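Local structure of DNA repair protein XRCC1 (Homo sapiens, 3LQC) at residues S14-L24 with V45-E53. The protein acts as a scaffold in DNA single-strand break repair, assembling repair complexes and binding poly-ADP-ribose chains. Sequence-based numbering, arbitrary orientation.
Sequences SQDSTHCAENL and VVLQLEKEE
Leu47 lays its two methyls along the inner side of helix 17-24: CD1 lies 3.5 Å from Ser17 O and also meets the CB of Ala21, while CD2 sits 4.0 Å from Cys20 SG. Its CG stands anti to the carbonyl carbon (chi1 -52°), and the methyls touch residues one helical turn apart. Small Ala21 is consistent with the close approach, and Cys20 is fixed by its disulfide to Cys12. Further along, Leu24 and Val45 meet tip to tip, Leu24 CD2 lying 3.8 Å from Val45 CB. The XRCC1 N-terminal domain is a beta sandwich, consistent with its galactose-binding-like clan; the axes of helix 17-24 and strand 45-49 run at 138°, and Leu24 also reaches edge strand 7-12 of the five-stranded mixed sheet. Phe149 of the second, three-stranded sheet touches Ser17 and Leu47. At the helix start, Leu49 CD2 rests 3.8 Å from Ser17 CA. Beyond the corner at Glu50 and Lys51, Glu53 extends its chain so that OE2 accepts a hydrogen bond from Ser17 OG, its 2.4 Å length doubtful. A leucine in place of Glu53 would probably leave that buried hydroxyl without this acceptor. Asp16, the N-cap, takes His19 N and ND1 on opposite faces of its carboxylate, both at OD1.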
loop_
_atom_site.group_PDB
_atom_site.type_symbol
_atom_site.label_atom_id
_atom_site.label_comp_id
_atom_site.label_asym_id
_atom_site.label_seq_id
_atom_site.Cartn_x
_atom_site.Cartn_y
_atom_site.Cartn_z
ATOM N N SER A 14 23.040 32.686 -2.838
ATOM C CA SER A 14 22.410 33.618 -3.764
ATOM C C SER A 14 21.628 32.853 -4.814
ATOM O O SER A 14 21.775 33.076 -6.024
ATOM C CB SER A 14 23.448 34.544 -4.398
ATOM O OG SER A 14 24.032 35.365 -3.403
ATOM N N GLN A 15 20.797 31.938 -4.329
ATOM C CA GLN A 15 19.982 31.106 -5.192
ATOM C C GLN A 15 18.782 30.584 -4.425
ATOM O O GLN A 15 18.863 30.356 -3.217
ATOM C CB GLN A 15 20.808 29.943 -5.748
ATOM C CG GLN A 15 21.802 29.361 -4.768
ATOM C CD GLN A 15 22.744 28.359 -5.409
ATOM O OE1 GLN A 15 22.539 27.934 -6.543
ATOM N NE2 GLN A 15 23.783 27.977 -4.681
ATOM N N ASP A 16 17.662 30.414 -5.121
ATOM C CA ASP A 16 16.503 29.784 -4.511
ATOM C C ASP A 16 16.646 28.263 -4.534
ATOM O O ASP A 16 17.506 27.718 -5.232
ATOM C CB ASP A 16 15.191 30.247 -5.161
ATOM C CG ASP A 16 15.040 29.788 -6.606
ATOM O OD1 ASP A 16 16.009 29.262 -7.190
ATOM O OD2 ASP A 16 13.929 29.963 -7.161
ATOM N N SER A 17 15.815 27.591 -3.748
ATOM C CA SER A 17 15.821 26.131 -3.654
ATOM C C SER A 17 16.029 25.432 -4.999
ATOM O O SER A 17 16.870 24.542 -5.129
ATOM C CB SER A 17 14.505 25.666 -3.053
ATOM O OG SER A 17 13.433 26.162 -3.827
ATOM N N THR A 18 15.255 25.839 -5.995
ATOM C CA THR A 18 15.355 25.262 -7.331
ATOM C C THR A 18 16.755 25.396 -7.928
ATOM O O THR A 18 17.296 24.430 -8.463
ATOM C CB THR A 18 14.334 25.896 -8.281
ATOM O OG1 THR A 18 13.010 25.638 -7.794
ATOM C CG2 THR A 18 14.491 25.332 -9.683
ATOM N N HIS A 19 17.338 26.589 -7.840
ATOM C CA HIS A 19 18.673 26.828 -8.393
ATOM C C HIS A 19 19.740 26.104 -7.577
ATOM O O HIS A 19 20.718 25.576 -8.109
ATOM C CB HIS A 19 18.979 28.328 -8.421
ATOM C CG HIS A 19 18.552 29.016 -9.681
ATOM N ND1 HIS A 19 17.242 29.365 -9.933
ATOM C CD2 HIS A 19 19.266 29.431 -10.756
ATOM C CE1 HIS A 19 17.167 29.961 -11.112
ATOM N NE2 HIS A 19 18.380 30.012 -11.631
ATOM N N CYS A 20 19.538 26.095 -6.267
ATOM C CA CYS A 20 20.454 25.437 -5.356
ATOM C C CYS A 20 20.519 23.937 -5.656
ATOM O O CYS A 20 21.604 23.355 -5.740
ATOM C CB CYS A 20 20.009 25.683 -3.921
ATOM S SG CYS A 20 21.216 25.220 -2.702
ATOM N N ALA A 21 19.354 23.323 -5.837
ATOM C CA ALA A 21 19.278 21.903 -6.187
ATOM C C ALA A 21 19.966 21.588 -7.517
ATOM O O ALA A 21 20.820 20.699 -7.595
ATOM C CB ALA A 21 17.827 21.437 -6.217
ATOM N N GLU A 22 19.592 22.319 -8.561
ATOM C CA GLU A 22 20.144 22.067 -9.881
ATOM C C GLU A 22 21.656 22.095 -9.824
ATOM O O GLU A 22 22.325 21.226 -10.376
ATOM C CB GLU A 22 19.633 23.094 -10.880
ATOM C CG GLU A 22 20.309 23.020 -12.231
ATOM C CD GLU A 22 19.618 23.895 -13.251
ATOM O OE1 GLU A 22 19.861 23.705 -14.461
ATOM O OE2 GLU A 22 18.818 24.765 -12.838
ATOM N N ASN A 23 22.190 23.098 -9.139
ATOM C CA ASN A 23 23.628 23.223 -8.968
ATOM C C ASN A 23 24.216 22.148 -8.065
ATOM O O ASN A 23 25.343 21.701 -8.267
ATOM C CB ASN A 23 23.968 24.604 -8.422
ATOM C CG ASN A 23 23.974 25.657 -9.496
ATOM O OD1 ASN A 23 24.347 25.384 -10.637
ATOM N ND2 ASN A 23 23.563 26.873 -9.143
ATOM N N LEU A 24 23.457 21.741 -7.056
ATOM C CA LEU A 24 23.936 20.706 -6.162
ATOM C C LEU A 24 24.099 19.424 -6.948
ATOM O O LEU A 24 25.138 18.795 -6.895
ATOM C CB LEU A 24 22.971 20.485 -4.988
ATOM C CG LEU A 24 23.290 19.331 -4.022
ATOM C CD1 LEU A 24 24.740 19.379 -3.557
ATOM C CD2 LEU A 24 22.367 19.364 -2.823
ATOM N N VAL A 45 19.591 15.029 0.692
ATOM C CA VAL A 45 20.281 16.304 0.630
ATOM C C VAL A 45 19.437 17.312 1.391
ATOM O O VAL A 45 18.210 17.223 1.404
ATOM C CB VAL A 45 20.485 16.806 -0.820
ATOM C CG1 VAL A 45 21.396 15.874 -1.599
ATOM C CG2 VAL A 45 19.161 16.956 -1.514
ATOM N N VAL A 46 20.094 18.256 2.049
ATOM C CA VAL A 46 19.381 19.329 2.711
ATOM C C VAL A 46 19.773 20.657 2.092
ATOM O O VAL A 46 20.958 20.975 1.975
ATOM C CB VAL A 46 19.649 19.358 4.220
ATOM C CG1 VAL A 46 19.163 20.681 4.817
ATOM C CG2 VAL A 46 18.963 18.184 4.896
ATOM N N LEU A 47 18.764 21.409 1.669
ATOM C CA LEU A 47 18.965 22.747 1.150
ATOM C C LEU A 47 18.713 23.731 2.275
ATOM O O LEU A 47 17.603 23.815 2.803
ATOM C CB LEU A 47 18.004 23.051 0.000
ATOM C CG LEU A 47 17.878 22.107 -1.196
ATOM C CD1 LEU A 47 16.831 22.666 -2.158
ATOM C CD2 LEU A 47 19.211 21.897 -1.900
ATOM N N GLN A 48 19.761 24.451 2.648
ATOM C CA GLN A 48 19.670 25.530 3.612
ATOM C C GLN A 48 19.418 26.836 2.869
ATOM O O GLN A 48 20.318 27.394 2.245
ATOM C CB GLN A 48 20.972 25.631 4.393
ATOM C CG GLN A 48 21.221 24.449 5.298
ATOM C CD GLN A 48 22.493 24.610 6.102
ATOM O OE1 GLN A 48 23.473 25.189 5.624
ATOM N NE2 GLN A 48 22.486 24.101 7.326
ATOM N N LEU A 49 18.186 27.310 2.929
ATOM C CA LEU A 49 17.801 28.503 2.204
ATOM C C LEU A 49 18.137 29.756 2.998
ATOM O O LEU A 49 17.982 29.788 4.217
ATOM C CB LEU A 49 16.308 28.462 1.900
ATOM C CG LEU A 49 15.828 27.177 1.238
ATOM C CD1 LEU A 49 14.340 27.285 0.957
ATOM C CD2 LEU A 49 16.599 26.933 -0.034
ATOM N N GLU A 50 18.612 30.782 2.298
ATOM C CA GLU A 50 18.922 32.054 2.933
ATOM C C GLU A 50 17.621 32.781 3.260
ATOM O O GLU A 50 17.463 33.357 4.333
ATOM C CB GLU A 50 19.799 32.912 2.022
ATOM C CG GLU A 50 20.568 33.997 2.756
ATOM C CD GLU A 50 21.236 34.991 1.818
ATOM O OE1 GLU A 50 21.403 34.679 0.617
ATOM O OE2 GLU A 50 21.597 36.090 2.289
ATOM N N LYS A 51 16.682 32.748 2.326
ATOM C CA LYS A 51 15.377 33.341 2.564
ATOM C C LYS A 51 14.332 32.234 2.625
ATOM O O LYS A 51 14.252 31.393 1.728
ATOM C CB LYS A 51 15.034 34.354 1.467
ATOM N N GLU A 52 13.556 32.219 3.701
ATOM C CA GLU A 52 12.501 31.231 3.838
ATOM C C GLU A 52 11.558 31.419 2.668
ATOM O O GLU A 52 11.283 32.549 2.272
ATOM C CB GLU A 52 11.758 31.402 5.163
ATOM C CG GLU A 52 10.980 32.701 5.267
ATOM C CD GLU A 52 10.051 32.725 6.460
ATOM O OE1 GLU A 52 9.168 33.615 6.510
ATOM O OE2 GLU A 52 10.202 31.851 7.343
ATOM N N GLU A 53 11.082 30.320 2.095
ATOM C CA GLU A 53 10.171 30.415 0.965
ATOM C C GLU A 53 8.939 29.521 1.144
ATOM O O GLU A 53 8.957 28.565 1.919
ATOM C CB GLU A 53 10.904 30.130 -0.356
ATOM C CG GLU A 53 11.556 28.768 -0.433
ATOM C CD GLU A 53 12.343 28.543 -1.720
ATOM O OE1 GLU A 53 13.252 29.340 -2.032
ATOM O OE2 GLU A 53 12.064 27.542 -2.410
#